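Local coordinates for transcriptional regulator, TetR family (Myxococcus xanthus DK 1622, PDB 5K7H), which probably binds DNA through a helix-turn-helix motif to regulate transcription, as a dimer captured here with isovaleryl-coenzyme A, at residues A[66-71]-A[112-117]. Numbering follows the deposited sequence.
Sequences AIMNYG and VIIILH
Met68 and Ile115 run alongside each other in opposite directions, each reaching across to the other's helix, and this exchange carries much of the buried contact between helix 60-83 and helix 109-117. The thioether chain is extended beyond CG, and Met68 CG is 3.9 Å from Ile115 CG1. At its far end Met68 CE comes to 3.6 Å from Ile114 O, a van der Waals approach. In return, Ile115 CD1 settles on the opposing backbone, 3.7 Å from Met68 O and 3.9 Å from Gly71 CA. The absence of a side chain at Gly71 makes this seat possible, since a beta-carbon there would collide with the methyl. A second pair, Ile67 and Ile114, crosses at about a right angle. In Ile67 the CG2 branch stands anti to the backbone N (chi1 -69° for CG1), and Ile67 CG2 thereby meets Ile114 CD1 at 3.8 Å. The axes of the two short segments come within 8.8 Å, with a signed crossing angle of -121°. Cutting Met68 back to an alanine here would probably strip Ile114 O of its methyl cover and open a gap beside Ile115, where only the beta-carbon would remain. Ile115 also lies close to bound isovaleryl-coenzyme A, which touches Val112. Around the contact, helix 18-31 packs on Ile67 and Ile114 through Ile29 and Ala26, whereas helix 124-150 meets Met68 and Ile115 through Ile130 and Lys134, placing it between the N-terminal DNA-binding part and the ligand-binding helices, consistent with a TetR fold.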
loop_
_atom_site.group_PDB
_atom_site.type_symbol
_atom_site.label_atom_id
_atom_site.label_comp_id
_atom_site.label_asym_id
_atom_site.label_seq_id
_atom_site.Cartn_x
_atom_site.Cartn_y
_atom_site.Cartn_z
ATOM N N ALA A 66 21.707 5.038 -0.262
ATOM C CA ALA A 66 21.880 6.270 0.501
ATOM C C ALA A 66 20.559 7.013 0.658
ATOM O O ALA A 66 20.270 7.555 1.732
ATOM C CB ALA A 66 22.919 7.163 -0.176
ATOM N N ILE A 67 19.749 7.058 -0.402
ATOM C CA ILE A 67 18.447 7.716 -0.318
ATOM C C ILE A 67 17.601 7.074 0.773
ATOM O O ILE A 67 17.027 7.760 1.627
ATOM C CB ILE A 67 17.735 7.673 -1.684
ATOM C CG1 ILE A 67 18.468 8.567 -2.688
ATOM C CG2 ILE A 67 16.269 8.105 -1.552
ATOM C CD1 ILE A 67 17.924 8.494 -4.104
ATOM N N MET A 68 17.515 5.742 0.764
ATOM C CA MET A 68 16.664 5.051 1.727
ATOM C C MET A 68 17.163 5.251 3.152
ATOM O O MET A 68 16.364 5.455 4.073
ATOM C CB MET A 68 16.593 3.564 1.386
ATOM C CG MET A 68 15.930 3.278 0.050
ATOM S SD MET A 68 15.310 1.592 -0.048
ATOM C CE MET A 68 14.724 1.536 -1.738
ATOM N N ASN A 69 18.482 5.195 3.356
ATOM C CA ASN A 69 19.030 5.471 4.680
ATOM C C ASN A 69 18.719 6.895 5.111
ATOM O O ASN A 69 18.391 7.144 6.277
ATOM C CB ASN A 69 20.538 5.227 4.690
ATOM C CG ASN A 69 20.891 3.797 5.038
ATOM O OD1 ASN A 69 20.341 3.221 5.978
ATOM N ND2 ASN A 69 21.807 3.212 4.277
ATOM N N TYR A 70 18.818 7.847 4.181
ATOM C CA TYR A 70 18.428 9.217 4.485
ATOM C C TYR A 70 16.956 9.288 4.868
ATOM O O TYR A 70 16.577 10.025 5.785
ATOM C CB TYR A 70 18.721 10.117 3.285
ATOM C CG TYR A 70 18.390 11.575 3.506
ATOM C CD1 TYR A 70 18.797 12.232 4.659
ATOM C CD2 TYR A 70 17.685 12.300 2.554
ATOM C CE1 TYR A 70 18.499 13.565 4.864
ATOM C CE2 TYR A 70 17.385 13.634 2.749
ATOM C CZ TYR A 70 17.795 14.261 3.905
ATOM O OH TYR A 70 17.498 15.590 4.103
ATOM N N GLY A 71 16.110 8.515 4.183
ATOM C CA GLY A 71 14.693 8.514 4.508
ATOM C C GLY A 71 14.409 7.950 5.888
ATOM O O GLY A 71 13.513 8.425 6.589
ATOM N N VAL A 112 10.356 8.694 1.589
ATOM C CA VAL A 112 9.497 7.645 2.128
ATOM C C VAL A 112 8.899 6.814 1.000
ATOM O O VAL A 112 8.835 5.581 1.083
ATOM C CB VAL A 112 8.403 8.262 3.022
ATOM C CG1 VAL A 112 7.363 7.216 3.418
ATOM C CG2 VAL A 112 9.026 8.881 4.262
ATOM N N ILE A 113 8.446 7.470 -0.070
ATOM C CA ILE A 113 7.835 6.748 -1.180
ATOM C C ILE A 113 8.860 5.842 -1.858
ATOM O O ILE A 113 8.546 4.708 -2.241
ATOM C CB ILE A 113 7.203 7.742 -2.172
ATOM C CG1 ILE A 113 6.015 8.451 -1.518
ATOM C CG2 ILE A 113 6.732 7.030 -3.436
ATOM C CD1 ILE A 113 5.560 9.697 -2.253
ATOM N N ILE A 114 10.094 6.323 -2.018
ATOM C CA ILE A 114 11.134 5.504 -2.643
ATOM C C ILE A 114 11.371 4.237 -1.829
ATOM O O ILE A 114 11.612 3.158 -2.387
ATOM C CB ILE A 114 12.427 6.326 -2.811
ATOM C CG1 ILE A 114 12.248 7.357 -3.927
ATOM C CG2 ILE A 114 13.621 5.415 -3.110
ATOM C CD1 ILE A 114 13.403 8.326 -4.078
ATOM N N ILE A 115 11.310 4.346 -0.502
ATOM C CA ILE A 115 11.530 3.180 0.350
ATOM C C ILE A 115 10.477 2.115 0.077
ATOM O O ILE A 115 10.772 0.913 0.084
ATOM C CB ILE A 115 11.544 3.608 1.829
ATOM C CG1 ILE A 115 12.813 4.414 2.122
ATOM C CG2 ILE A 115 11.452 2.395 2.753
ATOM C CD1 ILE A 115 12.698 5.346 3.306
ATOM N N LEU A 116 9.234 2.532 -0.166
ATOM C CA LEU A 116 8.159 1.572 -0.382
ATOM C C LEU A 116 8.177 1.026 -1.807
ATOM O O LEU A 116 8.117 -0.190 -2.012
ATOM C CB LEU A 116 6.810 2.222 -0.072
ATOM C CG LEU A 116 6.649 2.745 1.360
ATOM C CD1 LEU A 116 5.381 3.571 1.494
ATOM C CD2 LEU A 116 6.644 1.599 2.360
ATOM N N HIS A 117 8.274 1.909 -2.802
ATOM C CA HIS A 117 8.229 1.467 -4.195
ATOM C C HIS A 117 9.451 0.628 -4.550
ATOM O O HIS A 117 9.323 -0.470 -5.104
ATOM C CB HIS A 117 8.127 2.674 -5.127
ATOM C CG HIS A 117 6.830 3.413 -5.023
ATOM N ND1 HIS A 117 6.517 4.482 -5.835
ATOM C CD2 HIS A 117 5.764 3.236 -4.206
ATOM C CE1 HIS A 117 5.315 4.933 -5.522
ATOM N NE2 HIS A 117 4.837 4.195 -4.537
#